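Local coordinates for protein agmatinase (Deinococcus radiodurans, PDB 1WOH) that probably hydrolyses agmatine to putrescine and urea, as a manganese-dependent enzyme of the arginase family, at residues Glu102-Val107 / Tyr125-Ala130; Asp133-His138 / Gly221-Phe226; Ala144-Thr149 / Pro188-Ala193. All coordinates share one frame; numbering follows the deposited sequence.

Contact 1: residues Glu102-Val107 / Tyr125-Ala130; sequences EAARQV and YPLLRA
R105 lies across A130, and A104 beside it packs on A130 and L127. The R105 chain carries much of the contact. From CB, the chi1 of -79° sets CG beside the backbone N and anti to the carbonyl carbon. CG then meets the A130 methyl, with R105 CG 3.6 Å from A130 CB. It is almost as near to the A130 backbone, at 3.7 Å from A130 CA. The chain bends at chi2. Farther out, R105 CZ lies 4.0 Å from R129 O. At the tip, R105 NH2 stands 3.5 Å from R129 O, approached obliquely and without a hydrogen bond. One face of the guanidinium lies over A130 CA, displaced toward the rim of the group.

A104, the residue before R105, makes the other apolar contacts. A104 CB points at the other segment and lies 3.7 Å from A130 CB. The branch of L127 reaches the same methyl, with L127 CD1 4.1 Å from A104 CB. A130 has only a methyl, consistent with the close approach of the backbones, 4.9 Å between R105 CA and A130 CA. R129 turns its own polar end to helix 93-108, where NE bonds T101 and NH2 makes a salt bridge with D98.

A104 and L127 both also touch F116 of strand 114-118. Helices 93-108 and 124-128 thus pack side by side on one strand of the parallel sheet, as helices do in the alpha/beta fold of the arginase family.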
ATOM      1  N   GLU A 102      20.239  23.612  20.730  1.00 18.50           N
ATOM      2  CA  GLU A 102      21.269  24.478  20.170  1.00 20.83           C
ATOM      3  C   GLU A 102      20.888  24.962  18.777  1.00 20.30           C
ATOM      4  O   GLU A 102      21.000  26.149  18.476  1.00 19.82           O
ATOM      5  CB  GLU A 102      22.619  23.751  20.127  1.00 25.36           C
ATOM      6  CG  GLU A 102      23.748  24.561  19.484  1.00 32.58           C
ATOM      7  CD  GLU A 102      23.986  25.908  20.160  1.00 38.41           C
ATOM      8  OE1 GLU A 102      24.809  26.698  19.643  1.00 42.47           O
ATOM      9  OE2 GLU A 102      23.360  26.183  21.205  1.00 42.30           O
ATOM     10  N   ALA A 103      20.431  24.046  17.928  1.00 19.32           N
ATOM     11  CA  ALA A 103      20.038  24.415  16.578  1.00 18.16           C
ATOM     12  C   ALA A 103      18.846  25.366  16.612  1.00 17.50           C
ATOM     13  O   ALA A 103      18.795  26.329  15.851  1.00 18.97           O
ATOM     14  CB  ALA A 103      19.696  23.168  15.768  1.00 16.97           C
ATOM     15  N   ALA A 104      17.891  25.098  17.499  1.00 17.72           N
ATOM     16  CA  ALA A 104      16.703  25.941  17.612  1.00 17.39           C
ATOM     17  C   ALA A 104      17.099  27.349  18.057  1.00 18.09           C
ATOM     18  O   ALA A 104      16.578  28.332  17.539  1.00 19.03           O
ATOM     19  CB  ALA A 104      15.715  25.329  18.594  1.00 18.02           C
ATOM     20  N   ARG A 105      18.015  27.445  19.015  1.00 18.48           N
ATOM     21  CA  ARG A 105      18.472  28.753  19.484  1.00 23.67           C
ATOM     22  C   ARG A 105      19.103  29.540  18.345  1.00 22.64           C
ATOM     23  O   ARG A 105      18.849  30.741  18.191  1.00 23.77           O
ATOM     24  CB  ARG A 105      19.505  28.616  20.606  1.00 27.98           C
ATOM     25  CG  ARG A 105      18.937  28.324  21.979  1.00 36.24           C
ATOM     26  CD  ARG A 105      19.812  28.967  23.049  1.00 45.22           C
ATOM     27  NE  ARG A 105      19.408  28.598  24.403  1.00 52.53           N
ATOM     28  CZ  ARG A 105      19.652  27.414  24.954  1.00 56.76           C
ATOM     29  NH1 ARG A 105      20.301  26.487  24.265  1.00 59.65           N
ATOM     30  NH2 ARG A 105      19.250  27.159  26.191  1.00 58.70           N
ATOM     31  N   GLN A 106      19.938  28.868  17.558  1.00 22.02           N
ATOM     32  CA  GLN A 106      20.613  29.510  16.436  1.00 21.45           C
ATOM     33  C   GLN A 106      19.622  29.976  15.377  1.00 20.58           C
ATOM     34  O   GLN A 106      19.769  31.061  14.815  1.00 19.83           O
ATOM     35  CB  GLN A 106      21.628  28.556  15.806  1.00 23.70           C
ATOM     36  CG  GLN A 106      22.697  28.066  16.772  1.00 28.09           C
ATOM     37  CD  GLN A 106      23.701  27.143  16.111  1.00 31.85           C
ATOM     38  OE1 GLN A 106      23.329  26.240  15.357  1.00 34.21           O
ATOM     39  NE2 GLN A 106      24.982  27.356  16.398  1.00 35.63           N
ATOM     40  N   VAL A 107      18.618  29.155  15.101  1.00 17.61           N
ATOM     41  CA  VAL A 107      17.612  29.507  14.111  1.00 18.33           C
ATOM     42  C   VAL A 107      16.728  30.642  14.616  1.00 17.92           C
ATOM     43  O   VAL A 107      16.411  31.579  13.876  1.00 20.14           O
ATOM     44  CB  VAL A 107      16.745  28.279  13.748  1.00 17.38           C
ATOM     45  CG1 VAL A 107      15.501  28.717  12.964  1.00 18.70           C
ATOM     46  CG2 VAL A 107      17.574  27.310  12.922  1.00 16.37           C
ATOM     47  N   TYR A 125      10.037  19.485  23.815  1.00 10.09           N
ATOM     48  CA  TYR A 125      10.790  19.827  25.017  1.00 12.05           C
ATOM     49  C   TYR A 125      12.098  20.548  24.675  1.00 11.92           C
ATOM     50  O   TYR A 125      12.291  21.697  25.076  1.00 11.87           O
ATOM     51  CB  TYR A 125      11.048  18.571  25.864  1.00 13.35           C
ATOM     52  CG  TYR A 125      12.139  18.736  26.906  1.00 13.13           C
ATOM     53  CD1 TYR A 125      12.204  19.880  27.704  1.00 16.87           C
ATOM     54  CD2 TYR A 125      13.110  17.748  27.087  1.00 17.14           C
ATOM     55  CE1 TYR A 125      13.215  20.040  28.659  1.00 15.91           C
ATOM     56  CE2 TYR A 125      14.128  17.896  28.043  1.00 14.94           C
ATOM     57  CZ  TYR A 125      14.172  19.044  28.820  1.00 18.79           C
ATOM     58  OH  TYR A 125      15.180  19.211  29.748  1.00 18.09           O
ATOM     59  N   PRO A 126      13.011  19.900  23.925  1.00 12.33           N
ATOM     60  CA  PRO A 126      14.261  20.594  23.601  1.00 12.78           C
ATOM     61  C   PRO A 126      14.068  21.853  22.758  1.00 13.70           C
ATOM     62  O   PRO A 126      14.858  22.793  22.844  1.00 13.56           O
ATOM     63  CB  PRO A 126      15.095  19.517  22.903  1.00 13.86           C
ATOM     64  CG  PRO A 126      14.071  18.580  22.338  1.00 12.79           C
ATOM     65  CD  PRO A 126      13.040  18.507  23.441  1.00 12.71           C
ATOM     66  N   LEU A 127      13.014  21.871  21.946  1.00 13.37           N
ATOM     67  CA  LEU A 127      12.704  23.039  21.125  1.00 14.29           C
ATOM     68  C   LEU A 127      12.380  24.203  22.065  1.00 14.25           C
ATOM     69  O   LEU A 127      12.920  25.306  21.931  1.00 15.05           O
ATOM     70  CB  LEU A 127      11.485  22.747  20.242  1.00 12.64           C
ATOM     71  CG  LEU A 127      11.594  22.577  18.726  1.00 18.36           C
ATOM     72  CD1 LEU A 127      12.998  22.238  18.300  1.00 14.56           C
ATOM     73  CD2 LEU A 127      10.594  21.506  18.290  1.00 11.12           C
ATOM     74  N   LEU A 128      11.494  23.951  23.022  1.00 13.20           N
ATOM     75  CA  LEU A 128      11.092  24.989  23.963  1.00 13.30           C
ATOM     76  C   LEU A 128      12.238  25.528  24.809  1.00 14.11           C
ATOM     77  O   LEU A 128      12.222  26.698  25.188  1.00 14.45           O
ATOM     78  CB  LEU A 128       9.957  24.483  24.860  1.00 11.34           C
ATOM     79  CG  LEU A 128       8.585  24.503  24.175  1.00 10.57           C
ATOM     80  CD1 LEU A 128       7.553  23.735  24.992  1.00 13.48           C
ATOM     81  CD2 LEU A 128       8.155  25.968  23.994  1.00 13.10           C
ATOM     82  N   ARG A 129      13.241  24.698  25.093  1.00 14.45           N
ATOM     83  CA  ARG A 129      14.363  25.174  25.896  1.00 14.50           C
ATOM     84  C   ARG A 129      15.048  26.365  25.233  1.00 16.02           C
ATOM     85  O   ARG A 129      15.741  27.140  25.895  1.00 16.73           O
ATOM     86  CB  ARG A 129      15.391  24.060  26.128  1.00 15.11           C
ATOM     87  CG  ARG A 129      14.901  22.922  27.007  1.00 14.10           C
ATOM     88  CD  ARG A 129      16.061  22.066  27.535  1.00 15.31           C
ATOM     89  NE  ARG A 129      16.864  21.469  26.472  1.00 17.12           N
ATOM     90  CZ  ARG A 129      17.796  20.542  26.676  1.00 18.10           C
ATOM     91  NH1 ARG A 129      18.042  20.105  27.907  1.00 18.51           N
ATOM     92  NH2 ARG A 129      18.485  20.048  25.657  1.00 17.15           N
ATOM     93  N   ALA A 130      14.851  26.516  23.928  1.00 16.15           N
ATOM     94  CA  ALA A 130      15.466  27.618  23.202  1.00 15.60           C
ATOM     95  C   ALA A 130      14.728  28.941  23.399  1.00 17.18           C
ATOM     96  O   ALA A 130      15.154  29.972  22.879  1.00 18.06           O
ATOM     97  CB  ALA A 130      15.544  27.286  21.721  1.00 15.14           C
TER

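Contact 2: residues Asp133-His138 / Gly221-Phe226; sequences DVPDLH and GQNVYF
H138 O is held from two neighbouring residues of 221-226. Y225 N donates to H138 O at 2.9 Å, and V224 CA adds a longer C-H...O contact with the same oxygen. At the other side of the residue, H138 N donates to N223 O, also at 2.9 Å. These bonds pair the strands in parallel.

Ahead of strand 137-142, P135 O accepts from N223 ND2 at 3.0 Å. The bond is nearly straight at 164° and uses a lone pair in the carbonyl plane. V134 CG1 packs 3.5 Å from N223 CB. A water accepts from N223 N and lies within bonding distance of D136 O and Q222 OE1, though it has too few protons for all the acceptors near it.

Q222 bends at chi2 and lies over the H138 ring. Q222 CG stands 3.8 Å from the ring centroid, a CH-pi contact over the face. The amide follows, stacked with its plane 30° from the ring. An alanine in place of H138 would probably leave the Q222 side chain without its stacking partner and freer to turn.

H138 and V224 share one face of the sheet, and the H138 ring also meets H175 of strand 173-181. L137 lies on the other face, with N223; L137 and Y225 both pack against helix 124-128. Strand 223-229 runs between 137-142 and 266-273, and Y225 OH bonds D271 of the latter.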
ATOM      1  N   ASP A 133      14.428  32.851  27.245  1.00 22.71           N
ATOM      2  CA  ASP A 133      14.413  34.300  27.430  1.00 24.29           C
ATOM      3  C   ASP A 133      13.096  34.987  27.091  1.00 24.36           C
ATOM      4  O   ASP A 133      13.024  36.216  27.080  1.00 24.24           O
ATOM      5  CB  ASP A 133      15.551  34.945  26.629  1.00 26.70           C
ATOM      6  CG  ASP A 133      15.383  34.782  25.129  1.00 28.84           C
ATOM      7  OD1 ASP A 133      16.332  35.111  24.388  1.00 29.80           O
ATOM      8  OD2 ASP A 133      14.303  34.333  24.690  1.00 29.40           O
ATOM      9  N   VAL A 134      12.057  34.206  26.809  1.00 24.40           N
ATOM     10  CA  VAL A 134      10.753  34.782  26.488  1.00 22.69           C
ATOM     11  C   VAL A 134       9.925  34.943  27.761  1.00 23.60           C
ATOM     12  O   VAL A 134       9.533  33.961  28.395  1.00 24.05           O
ATOM     13  CB  VAL A 134       9.978  33.895  25.482  1.00 21.64           C
ATOM     14  CG1 VAL A 134       8.610  34.498  25.203  1.00 21.88           C
ATOM     15  CG2 VAL A 134      10.771  33.760  24.194  1.00 18.06           C
ATOM     16  N   PRO A 135       9.639  36.196  28.151  1.00 24.74           N
ATOM     17  CA  PRO A 135       8.855  36.456  29.363  1.00 25.24           C
ATOM     18  C   PRO A 135       7.427  35.923  29.318  1.00 24.51           C
ATOM     19  O   PRO A 135       6.722  36.087  28.321  1.00 26.37           O
ATOM     20  CB  PRO A 135       8.909  37.980  29.484  1.00 25.97           C
ATOM     21  CG  PRO A 135       8.979  38.422  28.060  1.00 25.73           C
ATOM     22  CD  PRO A 135       9.979  37.456  27.465  1.00 25.23           C
ATOM     23  N   ASP A 136       7.017  35.281  30.409  1.00 22.35           N
ATOM     24  CA  ASP A 136       5.677  34.723  30.542  1.00 23.45           C
ATOM     25  C   ASP A 136       5.258  33.957  29.299  1.00 21.42           C
ATOM     26  O   ASP A 136       4.179  34.177  28.755  1.00 19.93           O
ATOM     27  CB  ASP A 136       4.670  35.838  30.826  1.00 27.10           C
ATOM     28  CG  ASP A 136       4.928  36.526  32.152  1.00 30.96           C
ATOM     29  OD1 ASP A 136       4.901  35.839  33.193  1.00 31.99           O
ATOM     30  OD2 ASP A 136       5.162  37.753  32.155  1.00 36.22           O
ATOM     31  N   LEU A 137       6.123  33.057  28.855  1.00 19.01           N
ATOM     32  CA  LEU A 137       5.845  32.255  27.676  1.00 17.06           C
ATOM     33  C   LEU A 137       4.584  31.413  27.859  1.00 16.79           C
ATOM     34  O   LEU A 137       4.410  30.725  28.877  1.00 15.23           O
ATOM     35  CB  LEU A 137       7.036  31.344  27.372  1.00 16.65           C
ATOM     36  CG  LEU A 137       6.846  30.333  26.236  1.00 15.80           C
ATOM     37  CD1 LEU A 137       6.662  31.083  24.931  1.00 15.55           C
ATOM     38  CD2 LEU A 137       8.062  29.392  26.154  1.00 15.88           C
ATOM     39  N   HIS A 138       3.703  31.483  26.862  1.00 15.40           N
ATOM     40  CA  HIS A 138       2.457  30.730  26.852  1.00 15.00           C
ATOM     41  C   HIS A 138       2.521  29.750  25.691  1.00 13.65           C
ATOM     42  O   HIS A 138       3.098  30.056  24.652  1.00 15.91           O
ATOM     43  CB  HIS A 138       1.251  31.644  26.618  1.00 14.60           C
ATOM     44  CG  HIS A 138       0.847  32.445  27.815  1.00 16.89           C
ATOM     45  ND1 HIS A 138      -0.428  32.408  28.335  1.00 17.90           N
ATOM     46  CD2 HIS A 138       1.542  33.318  28.580  1.00 16.91           C
ATOM     47  CE1 HIS A 138      -0.501  33.224  29.372  1.00 15.77           C
ATOM     48  NE2 HIS A 138       0.680  33.787  29.542  1.00 18.36           N
ATOM     49  N   GLY A 221      -2.640  39.061  24.160  1.00 24.75           N
ATOM     50  CA  GLY A 221      -1.518  39.944  24.432  1.00 24.77           C
ATOM     51  C   GLY A 221      -0.313  39.247  25.032  1.00 25.31           C
ATOM     52  O   GLY A 221       0.538  39.887  25.655  1.00 25.56           O
ATOM     53  N   GLN A 222      -0.230  37.936  24.828  1.00 23.24           N
ATOM     54  CA  GLN A 222       0.860  37.125  25.369  1.00 21.10           C
ATOM     55  C   GLN A 222       1.886  36.715  24.318  1.00 18.93           C
ATOM     56  O   GLN A 222       1.674  36.895  23.122  1.00 19.33           O
ATOM     57  CB  GLN A 222       0.276  35.850  25.990  1.00 20.42           C
ATOM     58  CG  GLN A 222      -0.851  36.097  26.962  1.00 20.72           C
ATOM     59  CD  GLN A 222      -0.359  36.584  28.310  1.00 23.02           C
ATOM     60  OE1 GLN A 222       0.712  37.182  28.417  1.00 25.21           O
ATOM     61  NE2 GLN A 222      -1.145  36.338  29.346  1.00 26.92           N
ATOM     62  N   ASN A 223       3.014  36.178  24.779  1.00 17.49           N
ATOM     63  CA  ASN A 223       4.036  35.669  23.875  1.00 15.93           C
ATOM     64  C   ASN A 223       3.605  34.216  23.757  1.00 16.77           C
ATOM     65  O   ASN A 223       3.618  33.481  24.745  1.00 15.30           O
ATOM     66  CB  ASN A 223       5.425  35.747  24.501  1.00 16.02           C
ATOM     67  CG  ASN A 223       5.944  37.161  24.570  1.00 17.66           C
ATOM     68  OD1 ASN A 223       5.863  37.905  23.592  1.00 19.92           O
ATOM     69  ND2 ASN A 223       6.492  37.539  25.721  1.00 17.77           N
ATOM     70  N   VAL A 224       3.215  33.813  22.557  1.00 15.76           N
ATOM     71  CA  VAL A 224       2.724  32.462  22.339  1.00 15.33           C
ATOM     72  C   VAL A 224       3.537  31.577  21.403  1.00 14.32           C
ATOM     73  O   VAL A 224       3.999  32.008  20.346  1.00 15.52           O
ATOM     74  CB  VAL A 224       1.262  32.517  21.820  1.00 15.41           C
ATOM     75  CG1 VAL A 224       0.782  31.118  21.402  1.00 15.23           C
ATOM     76  CG2 VAL A 224       0.357  33.091  22.898  1.00 17.18           C
ATOM     77  N   TYR A 225       3.713  30.329  21.827  1.00 12.28           N
ATOM     78  CA  TYR A 225       4.400  29.313  21.044  1.00 13.00           C
ATOM     79  C   TYR A 225       3.273  28.350  20.684  1.00 11.21           C
ATOM     80  O   TYR A 225       2.509  27.934  21.562  1.00 11.79           O
ATOM     81  CB  TYR A 225       5.434  28.589  21.908  1.00 12.87           C
ATOM     82  CG  TYR A 225       6.128  27.427  21.233  1.00 13.36           C
ATOM     83  CD1 TYR A 225       7.398  27.575  20.670  1.00 13.78           C
ATOM     84  CD2 TYR A 225       5.536  26.164  21.202  1.00 13.96           C
ATOM     85  CE1 TYR A 225       8.068  26.490  20.101  1.00 14.97           C
ATOM     86  CE2 TYR A 225       6.191  25.074  20.633  1.00 12.31           C
ATOM     87  CZ  TYR A 225       7.454  25.243  20.090  1.00 11.83           C
ATOM     88  OH  TYR A 225       8.110  24.159  19.555  1.00 13.52           O
ATOM     89  N   PHE A 226       3.147  28.026  19.401  1.00 11.07           N
ATOM     90  CA  PHE A 226       2.113  27.103  18.925  1.00 12.76           C
ATOM     91  C   PHE A 226       2.702  25.707  18.792  1.00 11.10           C
ATOM     92  O   PHE A 226       3.733  25.533  18.146  1.00 11.40           O
ATOM     93  CB  PHE A 226       1.617  27.507  17.529  1.00 15.47           C
ATOM     94  CG  PHE A 226       0.711  28.705  17.503  1.00 14.60           C
ATOM     95  CD1 PHE A 226       0.897  29.698  16.546  1.00 18.29           C
ATOM     96  CD2 PHE A 226      -0.358  28.814  18.380  1.00 17.55           C
ATOM     97  CE1 PHE A 226       0.027  30.784  16.458  1.00 19.02           C
ATOM     98  CE2 PHE A 226      -1.237  29.896  18.304  1.00 19.52           C
ATOM     99  CZ  PHE A 226      -1.044  30.884  17.340  1.00 18.53           C
TER
HETATM  100  O   HOH W   1       3.440  36.571  27.599  1.00 17.53           O

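Contact 3: residues Ala144-Thr149 / Pro188-Ala193; sequences AHLDFT and PEAVAA
L146 and F148 reach from the loop to helix 188-196, and A190 fills the hollow between them. The A190 methyl is the main bump on the helix side. Its CB points into the loop and sits 3.4 Å from F148 O. The walls of that hollow are the F148 carbonyl group, F148 CB, T149 OG1 and L146 CD2. T149 OG1 is 3.9 Å from A190 CB, and L146 CD2 is 4.2 Å from the same methyl. The backbones come close here, 5.0 Å between T149 CA and A190 CA.

L146 is the opposing bump. Its CG lies anti to the backbone N (chi1 -174°), and the branch ending in CD2 presses into the helix surface beside A190. L146 CD2 lies 3.6 Å from V191 CA. It is equally near to A190 O, so one methyl rests against the helix backbone itself. V191 CG2 closes the side of this dent, at 3.9 Å from L146 CD2.

F148 comes in edge first. Two rim atoms reach the helix. F148 CE2 stands 3.9 Å from A193 CB, which lies in the ring plane. The neighbouring rim atom, F148 CD2, faces A190 O. The same ring meets H199 edge-to-face.

The contact joins the loop after strand 137-142 to helix 188-196. The same loop holds H145 and D147, which bind manganese in another structure of this protein; D147 CB is directed away from the helix.

Two polar atoms beside the A190 methyl have partners outside: F148 O bonds R164 and T149 OG1 bonds D187. No hydrogen bond joins the two segments. The contact is mainly apolar, and the fit therefore depends on shape and on small alanines.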
ATOM      1  N   ALA A 144      -4.659  15.628  20.860  1.00 10.24           N
ATOM      2  CA  ALA A 144      -5.681  14.722  21.358  1.00  9.03           C
ATOM      3  C   ALA A 144      -5.244  14.300  22.761  1.00 10.32           C
ATOM      4  O   ALA A 144      -6.055  13.869  23.571  1.00 10.50           O
ATOM      5  CB  ALA A 144      -5.780  13.490  20.463  1.00  7.44           C
ATOM      6  N   HIS A 145      -3.948  14.425  23.035  1.00 12.21           N
ATOM      7  CA  HIS A 145      -3.409  14.014  24.329  1.00 13.75           C
ATOM      8  C   HIS A 145      -2.794  15.175  25.113  1.00 13.93           C
ATOM      9  O   HIS A 145      -2.304  16.138  24.531  1.00 13.70           O
ATOM     10  CB  HIS A 145      -2.368  12.900  24.110  1.00 16.05           C
ATOM     11  CG  HIS A 145      -2.852  11.794  23.220  1.00 16.13           C
ATOM     12  ND1 HIS A 145      -2.393  11.619  21.930  1.00 20.50           N
ATOM     13  CD2 HIS A 145      -3.777  10.826  23.422  1.00 18.44           C
ATOM     14  CE1 HIS A 145      -3.015  10.592  21.378  1.00 20.35           C
ATOM     15  NE2 HIS A 145      -3.861  10.093  22.263  1.00 20.43           N
ATOM     16  N   LEU A 146      -2.820  15.084  26.441  1.00 13.77           N
ATOM     17  CA  LEU A 146      -2.273  16.157  27.267  1.00 12.63           C
ATOM     18  C   LEU A 146      -0.746  16.259  27.204  1.00 11.17           C
ATOM     19  O   LEU A 146      -0.196  17.358  27.168  1.00 11.83           O
ATOM     20  CB  LEU A 146      -2.726  15.990  28.720  1.00 14.12           C
ATOM     21  CG  LEU A 146      -2.348  17.135  29.666  1.00 14.73           C
ATOM     22  CD1 LEU A 146      -3.023  18.431  29.223  1.00 17.40           C
ATOM     23  CD2 LEU A 146      -2.767  16.774  31.077  1.00 16.79           C
ATOM     24  N   ASP A 147      -0.070  15.113  27.192  1.00 11.00           N
ATOM     25  CA  ASP A 147       1.393  15.064  27.129  1.00 11.29           C
ATOM     26  C   ASP A 147       2.097  15.891  28.216  1.00 11.15           C
ATOM     27  O   ASP A 147       3.058  16.628  27.951  1.00 11.71           O
ATOM     28  CB  ASP A 147       1.871  15.483  25.731  1.00 13.80           C
ATOM     29  CG  ASP A 147       1.422  14.509  24.649  1.00 14.15           C
ATOM     30  OD1 ASP A 147       1.158  13.333  24.979  1.00 15.35           O
ATOM     31  OD2 ASP A 147       1.338  14.904  23.466  1.00 17.85           O
ATOM     32  N   PHE A 148       1.611  15.739  29.443  1.00 12.44           N
ATOM     33  CA  PHE A 148       2.160  16.424  30.610  1.00 12.78           C
ATOM     34  C   PHE A 148       2.514  15.364  31.662  1.00 13.03           C
ATOM     35  O   PHE A 148       2.513  15.632  32.865  1.00 12.40           O
ATOM     36  CB  PHE A 148       1.121  17.390  31.193  1.00 12.99           C
ATOM     37  CG  PHE A 148       1.705  18.431  32.109  1.00 12.78           C
ATOM     38  CD1 PHE A 148       2.593  19.379  31.618  1.00 10.88           C
ATOM     39  CD2 PHE A 148       1.362  18.467  33.462  1.00 14.11           C
ATOM     40  CE1 PHE A 148       3.138  20.356  32.455  1.00 14.15           C
ATOM     41  CE2 PHE A 148       1.902  19.438  34.306  1.00 13.62           C
ATOM     42  CZ  PHE A 148       2.793  20.382  33.796  1.00 11.22           C
ATOM     43  N   THR A 149       2.821  14.158  31.199  1.00 13.18           N
ATOM     44  CA  THR A 149       3.158  13.058  32.100  1.00 12.41           C
ATOM     45  C   THR A 149       4.592  13.151  32.627  1.00 12.73           C
ATOM     46  O   THR A 149       5.496  13.574  31.916  1.00 12.88           O
ATOM     47  CB  THR A 149       2.938  11.709  31.376  1.00 11.26           C
ATOM     48  OG1 THR A 149       1.530  11.500  31.208  1.00 12.36           O
ATOM     49  CG2 THR A 149       3.544  10.548  32.161  1.00 12.26           C
ATOM     50  N   PRO A 188      -4.184  10.562  35.267  1.00 14.61           N
ATOM     51  CA  PRO A 188      -4.798  11.412  36.302  1.00 14.78           C
ATOM     52  C   PRO A 188      -3.851  12.374  37.001  1.00 15.54           C
ATOM     53  O   PRO A 188      -4.246  13.490  37.366  1.00 15.03           O
ATOM     54  CB  PRO A 188      -5.416  10.397  37.267  1.00 16.18           C
ATOM     55  CG  PRO A 188      -4.494   9.220  37.144  1.00 14.75           C
ATOM     56  CD  PRO A 188      -4.261   9.141  35.648  1.00 15.77           C
ATOM     57  N   GLU A 189      -2.608  11.940  37.201  1.00 14.00           N
ATOM     58  CA  GLU A 189      -1.600  12.768  37.852  1.00 13.34           C
ATOM     59  C   GLU A 189      -1.234  13.927  36.934  1.00 14.78           C
ATOM     60  O   GLU A 189      -1.057  15.056  37.385  1.00 15.26           O
ATOM     61  CB  GLU A 189      -0.348  11.931  38.156  1.00 14.00           C
ATOM     62  CG  GLU A 189       0.708  12.602  39.054  1.00 14.89           C
ATOM     63  CD  GLU A 189       1.462  13.739  38.384  1.00 16.57           C
ATOM     64  OE1 GLU A 189       1.726  13.658  37.162  1.00 17.26           O
ATOM     65  OE2 GLU A 189       1.814  14.712  39.087  1.00 18.58           O
ATOM     66  N   ALA A 190      -1.123  13.640  35.640  1.00 14.63           N
ATOM     67  CA  ALA A 190      -0.771  14.664  34.664  1.00 13.95           C
ATOM     68  C   ALA A 190      -1.883  15.704  34.546  1.00 11.22           C
ATOM     69  O   ALA A 190      -1.615  16.904  34.527  1.00 12.13           O
ATOM     70  CB  ALA A 190      -0.503  14.025  33.302  1.00 12.93           C
ATOM     71  N   VAL A 191      -3.126  15.246  34.458  1.00 12.42           N
ATOM     72  CA  VAL A 191      -4.258  16.167  34.347  1.00 12.91           C
ATOM     73  C   VAL A 191      -4.376  17.043  35.595  1.00 15.69           C
ATOM     74  O   VAL A 191      -4.548  18.260  35.498  1.00 14.74           O
ATOM     75  CB  VAL A 191      -5.586  15.403  34.138  1.00 13.18           C
ATOM     76  CG1 VAL A 191      -6.763  16.373  34.157  1.00 12.48           C
ATOM     77  CG2 VAL A 191      -5.549  14.658  32.808  1.00 11.85           C
ATOM     78  N   ALA A 192      -4.268  16.422  36.766  1.00 14.77           N
ATOM     79  CA  ALA A 192      -4.365  17.152  38.024  1.00 15.31           C
ATOM     80  C   ALA A 192      -3.201  18.131  38.199  1.00 14.53           C
ATOM     81  O   ALA A 192      -3.388  19.240  38.705  1.00 15.89           O
ATOM     82  CB  ALA A 192      -4.413  16.172  39.195  1.00 15.82           C
ATOM     83  N   ALA A 193      -2.000  17.727  37.792  1.00 14.74           N
ATOM     84  CA  ALA A 193      -0.844  18.603  37.913  1.00 14.68           C
ATOM     85  C   ALA A 193      -1.013  19.800  36.984  1.00 16.41           C
ATOM     86  O   ALA A 193      -0.715  20.936  37.357  1.00 15.11           O
ATOM     87  CB  ALA A 193       0.443  17.848  37.569  1.00 15.66           C
TER

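Overall arrangement
Contacts 1 and 2 adjoin: L128 of helix 124-128 packs on both L137 and Y225, and that helix leads into strand 137-142. This strand begins in contact 2, and the loop of contact 3 follows its end. Contact 3 is nested in the chain between the halves of contact 2, yet their nearest atoms are about 11 Å apart. Contacts 1 and 3 are buried and have no hydrogen bonds across them, one between helices and one between loop and helix. Contact 2 is only partly buried and combines backbone strand bonds with a side-chain bond, a water and a stack. Segment 144-149 of contact 3 holds manganese-binding residues, and helix 188-196 packs against a second subunit.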